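Local coordinates for nucleoprotein (Rift valley fever virus, PDB 3OV9) that encapsidates the viral genomic RNA, shielding it from nucleases, and assembles into ring-shaped hexamers on the way to the nucleocapsid, at residues Gly32-Arg37 with Pro97-Leu102; Glu51-Lys56 with Ile87-Leu92; Val121-Leu126 with Tyr140-Met145. All coordinates share one frame; numbering follows the deposited sequence. Where two conformers were deposited one is given.

Interaction 1. Residues Gly32-Arg37 with Pro97-Leu102. With NO2 (nitrite ion), chain D.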
loop_
_atom_site.group_PDB
_atom_site.type_symbol
_atom_site.label_atom_id
_atom_site.label_comp_id
_atom_site.label_asym_id
_atom_site.label_seq_id
_atom_site.Cartn_x
_atom_site.Cartn_y
_atom_site.Cartn_z
ATOM N N GLY A 32 -31.251 14.412 1.444
ATOM C CA GLY A 32 -30.218 14.622 0.426
ATOM C C GLY A 32 -30.154 16.052 -0.087
ATOM O O GLY A 32 -29.071 16.571 -0.373
ATOM N N PHE A 33 -31.318 16.688 -0.209
ATOM C CA PHE A 33 -31.419 18.073 -0.667
ATOM C C PHE A 33 -32.748 18.676 -0.212
ATOM O O PHE A 33 -33.687 17.951 0.126
ATOM C CB PHE A 33 -31.289 18.162 -2.199
ATOM C CG PHE A 33 -32.541 17.771 -2.935
ATOM C CD1 PHE A 33 -33.318 18.735 -3.569
ATOM C CD2 PHE A 33 -32.958 16.444 -2.975
ATOM C CE1 PHE A 33 -34.484 18.380 -4.236
ATOM C CE2 PHE A 33 -34.129 16.081 -3.637
ATOM C CZ PHE A 33 -34.891 17.052 -4.268
ATOM N N ASP A 34 -32.822 20.001 -0.232
ATOM C CA ASP A 34 -34.001 20.735 0.206
ATOM C C ASP A 34 -34.630 21.422 -1.001
ATOM O O ASP A 34 -34.194 22.503 -1.394
ATOM C CB ASP A 34 -33.583 21.765 1.260
ATOM C CG ASP A 34 -34.762 22.471 1.914
ATOM O OD1 ASP A 34 -35.822 22.647 1.276
ATOM O OD2 ASP A 34 -34.610 22.872 3.086
ATOM N N ALA A 35 -35.653 20.787 -1.572
ATOM C CA ALA A 35 -36.288 21.255 -2.814
ATOM C C ALA A 35 -36.866 22.669 -2.734
ATOM O O ALA A 35 -36.694 23.465 -3.662
ATOM C CB ALA A 35 -37.350 20.272 -3.268
ATOM N N ARG A 36 -37.553 22.980 -1.635
ATOM C CA ARG A 36 -38.137 24.311 -1.449
ATOM C C ARG A 36 -37.069 25.404 -1.425
ATOM O O ARG A 36 -37.260 26.473 -2.010
ATOM C CB ARG A 36 -38.993 24.368 -0.178
ATOM C CG ARG A 36 -40.304 23.613 -0.284
ATOM C CD ARG A 36 -41.023 23.545 1.062
ATOM N NE ARG A 36 -42.238 22.737 0.981
ATOM C CZ ARG A 36 -42.283 21.414 1.138
ATOM N NH1 ARG A 36 -41.178 20.723 1.394
ATOM N NH2 ARG A 36 -43.445 20.780 1.036
ATOM N N ARG A 37 -35.948 25.129 -0.759
ATOM C CA ARG A 37 -34.833 26.071 -0.715
ATOM C C ARG A 37 -34.175 26.220 -2.089
ATOM O O ARG A 37 -33.789 27.326 -2.473
ATOM C CB ARG A 37 -33.807 25.666 0.351
ATOM C CG ARG A 37 -32.701 26.701 0.617
ATOM C CD ARG A 37 -33.234 28.083 0.992
ATOM N NE ARG A 37 -32.143 29.003 1.315
ATOM C CZ ARG A 37 -32.215 30.329 1.236
ATOM N NH1 ARG A 37 -33.329 30.925 0.831
ATOM N NH2 ARG A 37 -31.158 31.064 1.556
ATOM N N PRO A 97 -22.952 20.615 -0.939
ATOM C CA PRO A 97 -22.727 21.711 0.001
ATOM C C PRO A 97 -23.908 21.907 0.956
ATOM O O PRO A 97 -24.776 21.032 1.057
ATOM C CB PRO A 97 -22.569 22.922 -0.919
ATOM C CG PRO A 97 -23.419 22.601 -2.094
ATOM C CD PRO A 97 -23.393 21.109 -2.258
ATOM N N SER A 98 -23.931 23.045 1.645
ATOM C CA SER A 98 -25.015 23.382 2.566
ATOM C C SER A 98 -26.326 23.642 1.821
ATOM O O SER A 98 -26.338 23.794 0.595
ATOM C CB SER A 98 -24.641 24.599 3.417
ATOM O OG SER A 98 -24.687 25.792 2.653
ATOM N N ARG A 99 -27.416 23.705 2.587
ATOM C CA ARG A 99 -28.772 23.938 2.086
ATOM C C ARG A 99 -28.904 25.257 1.322
ATOM O O ARG A 99 -29.782 25.423 0.477
ATOM C CB ARG A 99 -29.720 23.936 3.287
ATOM C CG ARG A 99 -31.203 24.051 2.987
ATOM C CD ARG A 99 -32.012 24.076 4.282
ATOM N NE ARG A 99 -31.899 22.821 5.028
ATOM C CZ ARG A 99 -31.149 22.650 6.114
ATOM N NH1 ARG A 99 -30.442 23.659 6.609
ATOM N NH2 ARG A 99 -31.111 21.468 6.710
ATOM N N ASP A 100 -28.030 26.207 1.655
ATOM C CA ASP A 100 -28.076 27.548 1.081
ATOM C C ASP A 100 -27.265 27.678 -0.209
ATOM O O ASP A 100 -27.064 28.787 -0.711
ATOM C CB ASP A 100 -27.615 28.580 2.116
ATOM C CG ASP A 100 -28.509 28.615 3.347
ATOM O OD1 ASP A 100 -29.749 28.685 3.192
ATOM O OD2 ASP A 100 -27.969 28.579 4.473
ATOM N N GLU A 101 -26.806 26.544 -0.739
ATOM C CA GLU A 101 -26.031 26.522 -1.981
ATOM C C GLU A 101 -26.713 25.684 -3.057
ATOM O O GLU A 101 -27.231 24.596 -2.781
ATOM C CB GLU A 101 -24.619 25.983 -1.734
ATOM C CG GLU A 101 -23.781 26.777 -0.725
ATOM C CD GLU A 101 -23.124 28.018 -1.313
ATOM O OE1 GLU A 101 -23.314 28.308 -2.515
ATOM O OE2 GLU A 101 -22.407 28.709 -0.560
ATOM N N LEU A 102 -26.698 26.199 -4.283
ATOM C CA LEU A 102 -27.214 25.478 -5.444
ATOM C C LEU A 102 -26.131 24.632 -6.097
ATOM O O LEU A 102 -24.952 25.003 -6.104
ATOM C CB LEU A 102 -27.778 26.456 -6.481
ATOM C CG LEU A 102 -29.092 27.183 -6.191
ATOM C CD1 LEU A 102 -29.336 28.265 -7.234
ATOM C CD2 LEU A 102 -30.261 26.209 -6.147
HETATM N N NO2 D . -34.834 14.238 -0.808
HETATM O O1 NO2 D . -35.769 15.067 -0.078
HETATM O O2 NO2 D . -33.560 14.253 -0.118
#

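Interaction 2. Residues Glu51-Lys56 with Ile87-Leu92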
loop_
_atom_site.group_PDB
_atom_site.type_symbol
_atom_site.label_atom_id
_atom_site.label_comp_id
_atom_site.label_asym_id
_atom_site.label_seq_id
_atom_site.Cartn_x
_atom_site.Cartn_y
_atom_site.Cartn_z
ATOM N N GLU A 51 -36.533 30.270 -15.008
ATOM C CA GLU A 51 -37.109 29.083 -15.649
ATOM C C GLU A 51 -36.259 28.570 -16.807
ATOM O O GLU A 51 -35.954 27.377 -16.875
ATOM C CB GLU A 51 -38.544 29.352 -16.112
ATOM C CG GLU A 51 -39.570 29.351 -14.982
ATOM C CD GLU A 51 -40.782 30.217 -15.277
ATOM O OE1 GLU A 51 -40.604 31.393 -15.660
ATOM O OE2 GLU A 51 -41.918 29.729 -15.105
ATOM N N LYS A 52 -35.873 29.471 -17.710
ATOM C CA LYS A 52 -35.027 29.097 -18.844
ATOM C C LYS A 52 -33.648 28.637 -18.367
ATOM O O LYS A 52 -33.130 27.619 -18.839
ATOM C CB LYS A 52 -34.903 30.254 -19.841
ATOM C CG LYS A 52 -34.193 29.886 -21.140
ATOM C CD LYS A 52 -34.416 30.952 -22.197
ATOM C CE LYS A 52 -33.620 30.654 -23.458
ATOM N NZ LYS A 52 -33.961 31.593 -24.557
ATOM N N ASP A 53 -33.064 29.381 -17.427
ATOM C CA ASP A 53 -31.774 29.013 -16.840
ATOM C C ASP A 53 -31.821 27.645 -16.158
ATOM O O ASP A 53 -30.874 26.870 -16.267
ATOM C CB ASP A 53 -31.279 30.086 -15.859
ATOM C CG ASP A 53 -30.772 31.343 -16.556
ATOM O OD1 ASP A 53 -30.581 31.322 -17.792
ATOM O OD2 ASP A 53 -30.558 32.361 -15.862
ATOM N N ALA A 54 -32.921 27.360 -15.456
ATOM C CA ALA A 54 -33.106 26.060 -14.805
ATOM C C ALA A 54 -33.108 24.908 -15.811
ATOM O O ALA A 54 -32.506 23.862 -15.560
ATOM C CB ALA A 54 -34.386 26.050 -13.975
ATOM N N LYS A 55 -33.775 25.111 -16.946
ATOM C CA LYS A 55 -33.810 24.104 -18.006
ATOM C C LYS A 55 -32.406 23.847 -18.552
ATOM O O LYS A 55 -32.009 22.694 -18.734
ATOM C CB LYS A 55 -34.766 24.516 -19.127
ATOM C CG LYS A 55 -36.245 24.467 -18.744
ATOM C CD LYS A 55 -37.157 24.646 -19.957
ATOM C CE LYS A 55 -37.188 26.081 -20.451
ATOM N NZ LYS A 55 -37.771 26.187 -21.818
ATOM N N LYS A 56 -31.656 24.925 -18.789
ATOM C CA LYS A 56 -30.261 24.827 -19.236
ATOM C C LYS A 56 -29.428 24.036 -18.238
ATOM O O LYS A 56 -28.657 23.159 -18.622
ATOM C CB LYS A 56 -29.632 26.212 -19.406
ATOM C CG LYS A 56 -30.140 27.007 -20.584
ATOM C CD LYS A 56 -29.239 28.200 -20.850
ATOM C CE LYS A 56 -29.893 29.190 -21.793
ATOM N NZ LYS A 56 -29.032 30.388 -22.000
ATOM N N ILE A 87 -22.632 30.102 -13.253
ATOM C CA ILE A 87 -21.930 29.946 -11.980
ATOM C C ILE A 87 -21.969 31.245 -11.176
ATOM O O ILE A 87 -22.283 31.228 -9.986
ATOM C CB ILE A 87 -20.463 29.483 -12.170
ATOM C CG1 ILE A 87 -20.419 28.062 -12.737
ATOM C CG2 ILE A 87 -19.689 29.552 -10.842
ATOM C CD1 ILE A 87 -19.064 27.666 -13.303
ATOM N N ASN A 88 -21.656 32.361 -11.831
ATOM C CA ASN A 88 -21.613 33.665 -11.165
ATOM C C ASN A 88 -22.982 34.148 -10.699
ATOM O O ASN A 88 -23.099 34.757 -9.631
ATOM C CB ASN A 88 -20.971 34.724 -12.070
ATOM C CG ASN A 88 -19.511 34.430 -12.380
ATOM O OD1 ASN A 88 -19.014 34.787 -13.451
ATOM N ND2 ASN A 88 -18.816 33.782 -11.449
ATOM N N LYS A 89 -24.009 33.865 -11.499
ATOM C CA LYS A 89 -25.368 34.322 -11.218
ATOM C C LYS A 89 -26.051 33.496 -10.128
ATOM O O LYS A 89 -26.748 34.050 -9.274
ATOM C CB LYS A 89 -26.208 34.309 -12.498
ATOM C CG LYS A 89 -27.567 34.984 -12.383
ATOM C CD LYS A 89 -28.256 35.031 -13.733
ATOM C CE LYS A 89 -29.653 35.609 -13.629
ATOM N NZ LYS A 89 -30.277 35.743 -14.973
ATOM N N TYR A 90 -25.841 32.181 -10.159
ATOM C CA TYR A 90 -26.525 31.261 -9.243
ATOM C C TYR A 90 -25.618 30.701 -8.145
ATOM O O TYR A 90 -26.052 29.868 -7.337
ATOM C CB TYR A 90 -27.204 30.131 -10.032
ATOM C CG TYR A 90 -28.322 30.618 -10.924
ATOM C CD1 TYR A 90 -29.618 30.762 -10.434
ATOM C CD2 TYR A 90 -28.082 30.954 -12.258
ATOM C CE1 TYR A 90 -30.648 31.220 -11.245
ATOM C CE2 TYR A 90 -29.102 31.415 -13.077
ATOM C CZ TYR A 90 -30.384 31.545 -12.567
ATOM O OH TYR A 90 -31.395 32.003 -13.376
ATOM N N LYS A 91 -24.370 31.174 -8.121
ATOM C CA LYS A 91 -23.352 30.775 -7.134
ATOM C C LYS A 91 -23.189 29.256 -7.026
ATOM O O LYS A 91 -23.103 28.696 -5.929
ATOM C CB LYS A 91 -23.622 31.423 -5.762
ATOM C CG LYS A 91 -23.888 32.936 -5.793
ATOM C CD LYS A 91 -22.781 33.742 -6.493
ATOM C CE LYS A 91 -21.611 34.053 -5.570
ATOM N NZ LYS A 91 -20.535 34.809 -6.279
ATOM N N LEU A 92 -23.131 28.604 -8.187
ATOM C CA LEU A 92 -23.112 27.145 -8.274
ATOM C C LEU A 92 -21.883 26.510 -7.634
ATOM O O LEU A 92 -20.760 27.008 -7.776
ATOM C CB LEU A 92 -23.242 26.689 -9.735
ATOM C CG LEU A 92 -24.532 27.029 -10.490
ATOM C CD1 LEU A 92 -24.386 26.681 -11.967
ATOM C CD2 LEU A 92 -25.743 26.322 -9.890
HETATM O O HOH W 1 -29.425 34.407 -17.246
#

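Interaction 3. Residues Val121-Leu126 with Tyr140-Met145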
loop_
_atom_site.group_PDB
_atom_site.type_symbol
_atom_site.label_atom_id
_atom_site.label_comp_id
_atom_site.label_asym_id
_atom_site.label_seq_id
_atom_site.Cartn_x
_atom_site.Cartn_y
_atom_site.Cartn_z
ATOM N N VAL A 121 -35.891 12.919 -24.454
ATOM C CA VAL A 121 -35.113 13.570 -25.513
ATOM C C VAL A 121 -33.617 13.265 -25.363
ATOM O O VAL A 121 -32.915 13.058 -26.357
ATOM C CB VAL A 121 -35.357 15.106 -25.538
ATOM C CG1 VAL A 121 -34.390 15.816 -26.495
ATOM C CG2 VAL A 121 -36.798 15.422 -25.919
ATOM N N LEU A 122 -33.145 13.217 -24.118
ATOM C CA LEU A 122 -31.708 13.181 -23.825
ATOM C C LEU A 122 -31.068 11.790 -23.768
ATOM O O LEU A 122 -29.850 11.676 -23.598
ATOM C CB LEU A 122 -31.420 13.948 -22.525
ATOM C CG LEU A 122 -31.671 15.458 -22.538
ATOM C CD1 LEU A 122 -31.702 16.018 -21.122
ATOM C CD2 LEU A 122 -30.628 16.173 -23.371
ATOM N N SER A 123 -31.893 10.752 -23.921
ATOM C CA SER A 123 -31.503 9.339 -23.796
ATOM C C SER A 123 -30.100 8.971 -24.300
ATOM O O SER A 123 -29.316 8.363 -23.572
ATOM C CB SER A 123 -32.548 8.453 -24.488
ATOM O OG SER A 123 -32.191 7.084 -24.433
ATOM N N GLU A 124 -29.793 9.348 -25.537
ATOM C CA GLU A 124 -28.541 8.933 -26.175
ATOM C C GLU A 124 -27.316 9.772 -25.786
ATOM O O GLU A 124 -26.201 9.493 -26.238
ATOM C CB GLU A 124 -28.707 8.871 -27.699
ATOM C CG GLU A 124 -29.720 7.828 -28.172
ATOM C CD GLU A 124 -29.482 6.453 -27.568
ATOM O OE1 GLU A 124 -28.380 5.891 -27.757
ATOM O OE2 GLU A 124 -30.397 5.933 -26.899
ATOM N N TRP A 125 -27.521 10.779 -24.940
ATOM C CA TRP A 125 -26.421 11.631 -24.479
ATOM C C TRP A 125 -26.174 11.556 -22.970
ATOM O O TRP A 125 -25.387 12.332 -22.419
ATOM C CB TRP A 125 -26.624 13.078 -24.935
ATOM C CG TRP A 125 -26.717 13.208 -26.424
ATOM C CD1 TRP A 125 -25.702 13.051 -27.327
ATOM C CD2 TRP A 125 -27.889 13.512 -27.186
ATOM N NE1 TRP A 125 -26.171 13.242 -28.604
ATOM C CE2 TRP A 125 -27.510 13.527 -28.547
ATOM C CE3 TRP A 125 -29.225 13.776 -26.852
ATOM C CZ2 TRP A 125 -28.418 13.797 -29.576
ATOM C CZ3 TRP A 125 -30.127 14.045 -27.877
ATOM C CH2 TRP A 125 -29.719 14.050 -29.222
ATOM N N LEU A 126 -26.846 10.613 -22.312
ATOM C CA LEU A 126 -26.635 10.353 -20.892
ATOM C C LEU A 126 -25.430 9.426 -20.696
ATOM O O LEU A 126 -25.043 8.720 -21.634
ATOM C CB LEU A 126 -27.895 9.728 -20.277
ATOM C CG LEU A 126 -29.218 10.482 -20.445
ATOM C CD1 LEU A 126 -30.376 9.611 -19.973
ATOM C CD2 LEU A 126 -29.209 11.821 -19.713
ATOM N N TYR A 140 -36.606 -0.121 -21.766
ATOM C CA TYR A 140 -36.437 0.445 -20.430
ATOM C C TYR A 140 -37.023 1.857 -20.359
ATOM O O TYR A 140 -36.776 2.668 -21.245
ATOM C CB TYR A 140 -34.964 0.453 -19.996
ATOM C CG TYR A 140 -34.816 0.890 -18.556
ATOM C CD1 TYR A 140 -34.959 -0.027 -17.517
ATOM C CD2 TYR A 140 -34.585 2.230 -18.232
ATOM C CE1 TYR A 140 -34.858 0.371 -16.191
ATOM C CE2 TYR A 140 -34.482 2.640 -16.907
ATOM C CZ TYR A 140 -34.623 1.703 -15.891
ATOM O OH TYR A 140 -34.521 2.095 -14.578
ATOM N N PRO A 141 -37.811 2.152 -19.305
ATOM C CA PRO A 141 -38.441 3.467 -19.188
ATOM C C PRO A 141 -37.440 4.612 -19.032
ATOM O O PRO A 141 -36.724 4.691 -18.030
ATOM C CB PRO A 141 -39.300 3.334 -17.922
ATOM C CG PRO A 141 -39.524 1.881 -17.766
ATOM C CD PRO A 141 -38.252 1.246 -18.230
ATOM N N ARG A 142 -37.410 5.494 -20.027
ATOM C CA ARG A 142 -36.494 6.632 -20.034
ATOM C C ARG A 142 -36.721 7.590 -18.864
ATOM O O ARG A 142 -35.773 8.160 -18.341
ATOM C CB ARG A 142 -36.557 7.379 -21.373
ATOM C CG ARG A 142 -35.538 6.910 -22.422
ATOM C CD ARG A 142 -35.673 5.431 -22.741
ATOM N NE ARG A 142 -34.904 5.030 -23.921
ATOM C CZ ARG A 142 -34.638 3.768 -24.245
ATOM N NH1 ARG A 142 -35.061 2.772 -23.476
ATOM N NH2 ARG A 142 -33.936 3.497 -25.339
ATOM N N HIS A 143 -37.978 7.741 -18.443
ATOM C CA HIS A 143 -38.327 8.618 -17.321
ATOM C C HIS A 143 -37.609 8.256 -16.012
ATOM O O HIS A 143 -37.487 9.098 -15.118
ATOM C CB HIS A 143 -39.844 8.618 -17.088
ATOM C CG HIS A 143 -40.630 9.240 -18.201
ATOM N ND1 HIS A 143 -41.092 8.516 -19.278
ATOM C CD2 HIS A 143 -41.047 10.513 -18.396
ATOM C CE1 HIS A 143 -41.756 9.317 -20.093
ATOM N NE2 HIS A 143 -41.744 10.534 -19.581
ATOM N N MET A 144 -37.142 7.010 -15.910
ATOM C CA MET A 144 -36.479 6.508 -14.700
ATOM C C MET A 144 -34.962 6.730 -14.701
ATOM O O MET A 144 -34.285 6.412 -13.721
ATOM C CB MET A 144 -36.769 5.009 -14.511
ATOM C CG MET A 144 -38.207 4.658 -14.141
ATOM S SD MET A 144 -38.431 2.896 -13.813
ATOM C CE MET A 144 -39.995 2.938 -12.932
ATOM N N MET A 145 -34.434 7.280 -15.792
ATOM C CA MET A 145 -32.985 7.324 -16.011
ATOM C C MET A 145 -32.276 8.560 -15.441
ATOM O O MET A 145 -31.421 9.161 -16.093
ATOM C CB MET A 145 -32.658 7.127 -17.497
ATOM C CG MET A 145 -33.006 5.742 -18.020
ATOM S SD MET A 145 -32.586 5.507 -19.761
ATOM C CE MET A 145 -30.808 5.725 -19.709
#

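Interaction 1. Residues Gly32-Arg37 with Pro97-Leu102
Two acid-base pairs, Asp34 with Arg99 and Arg37 with Asp100, run in opposite senses between the start of a helix and a type I turn spanning Ser98 to Glu101. In the first salt bridge Asp34 OD2 lies 3.3 Å from Arg99 NE, at the edge of the guanidinium, with the carboxylate plane turned 77° against it. In the second, Arg37 presents NE and NH2 side-on to one oxygen: Asp100 OD1 is 3.1 Å from Arg37 NE, which meets its anti lone pair, whereas NH2 approaches from above the carboxylate plane. A bend at chi2 (55°) brings the Arg37 guanidinium round to the turn, and Glu40 holds its NH1.

Helix capping ties the pairs together. Asp34 is the N-cap, its OD1 accepting from Arg37 N at 3.2 Å, so each carboxylate oxygen has its own task. Aliphatic packing fills the middle, where Arg37 CG sits 3.9 Å from Arg99 CG.

Next to the Phe33 ring, a nitrite, probably from the crystallisation liquor, takes a hydrogen bond from Gly32 N to its O2 (2.8 Å). Phe33 probably binds RNA, as in relatives.

The contact lies at the surface, joining the head of helix 35-46 to the loop between helices 77-90 and 104-110; Arg99 NH2 continues to Met75 O of a second subunit.

Interaction 2. Residues Glu51-Lys56 with Ile87-Leu92
Asp53 and Tyr90 meet through a short hydrogen bond, Tyr90 OH donating to Asp53 OD2 at 2.6 Å. The carboxylate oxygen lies at the edge of the phenol, in the plane of the ring, and accepts the hydrogen bond on its anti lone pair, the one directed away from OD1. The two flat groups stand almost perpendicular, 87° apart. Contact extends past the oxygen, for Asp53 CB comes within 3.1 Å of Tyr90 OH, and the phenol end therefore rests against the root of the aspartate side chain as well as its tip.

The same OD2 also faces a cation. Lys89 NZ is 3.5 Å away, a salt bridge at long range, and a water spans the two charges: it donates to Asp53 OD2 at 2.7 Å and accepts from Lys89 NZ at 2.8 Å. Lys89 reaches this point with its chain extended beyond CG, which itself stands anti to the backbone N (chi1 -170°). A weak, long ion pair with Asp49 gives the ammonium a second acidic neighbour.

Further out, the Tyr90 side chain is held among Leu42 and Tyr45 of helix 35-46, Met57 of helix 50-63 and Leu102. Just beyond Tyr90 the helix ends, and Lys91 takes up positive phi. Next to Asp53 on helix 50-63, Ala54 and Lys55 pack on Phe11 of a third subunit.

With a phenol, a water and an ammonium gathered on one oxygen, negative charge would be expected to be stabilised on Asp53, favouring its ionised form. The buried tyrosine, in turn, has its hydroxyl proton engaged by an acceptor at the margin of the apolar interior, which fixes the direction of that O-H.

Interaction 3. Residues Val121-Leu126 with Tyr140-Met145
Two short 3-10 turns face each other here, Ser123-Trp125 following helix 112-122 and Arg142-Met144 in the loop ahead of helix 159-180. Ser123 approaches Arg142 with its hydroxyl, OG lying 3.4 Å from Arg142 NE and oblique to the guanidinium. Ser123 CB adds an aliphatic touch, 3.9 Å from Arg142 CG. The arginine folds back on its own segment through a bend at chi2 (58°): NH1 donates to Tyr140 O at 2.8 Å, in the carbonyl plane and on a lone pair, and also forms a salt bridge with Asp134. Ser123 OG in turn donates to Glu124 OE2, from which Arg142 NH2 is 4.6 Å distant, near enough that the opposite charges probably attract, though beyond a salt bridge.

The apolar half is a methyl-to-methyl meeting of Leu126 CD1 with Met145 CE at 3.9 Å. A final bend in the methionine, chi3 62°, sets its methyl in this position.

Trp125, a site probably important for dimerization, packs on Val25 of a third subunit. Leu126 also packs on Leu62 of helix 50-63, while Tyr140 and Met144 lean on helices 159-180 and 232-243, so that the contact joins the end of helix 112-122 to the loop that packs on those two helices.

In the fold
Interaction 2 falls within the chain span bracketed by interaction 1, and interaction 3 follows both. The first two have centres 15 Å apart and touch directly: Leu102 packs against Tyr90 and Leu92, linking the loop before helix 104-110 to the end of helix 77-90, with the consecutive helices 35-46 and 50-63 alongside. Interaction 3 stands on the opposite side of the chain's centre from interaction 1, about 25 Å between centres, and comes within about 7 Å of interaction 2 at the nearest atoms. Interactions 2 and 3 both touch the third subunit, whereas interaction 1 reaches two neighbours, so all three local arrangements border the interfaces of the hexamer.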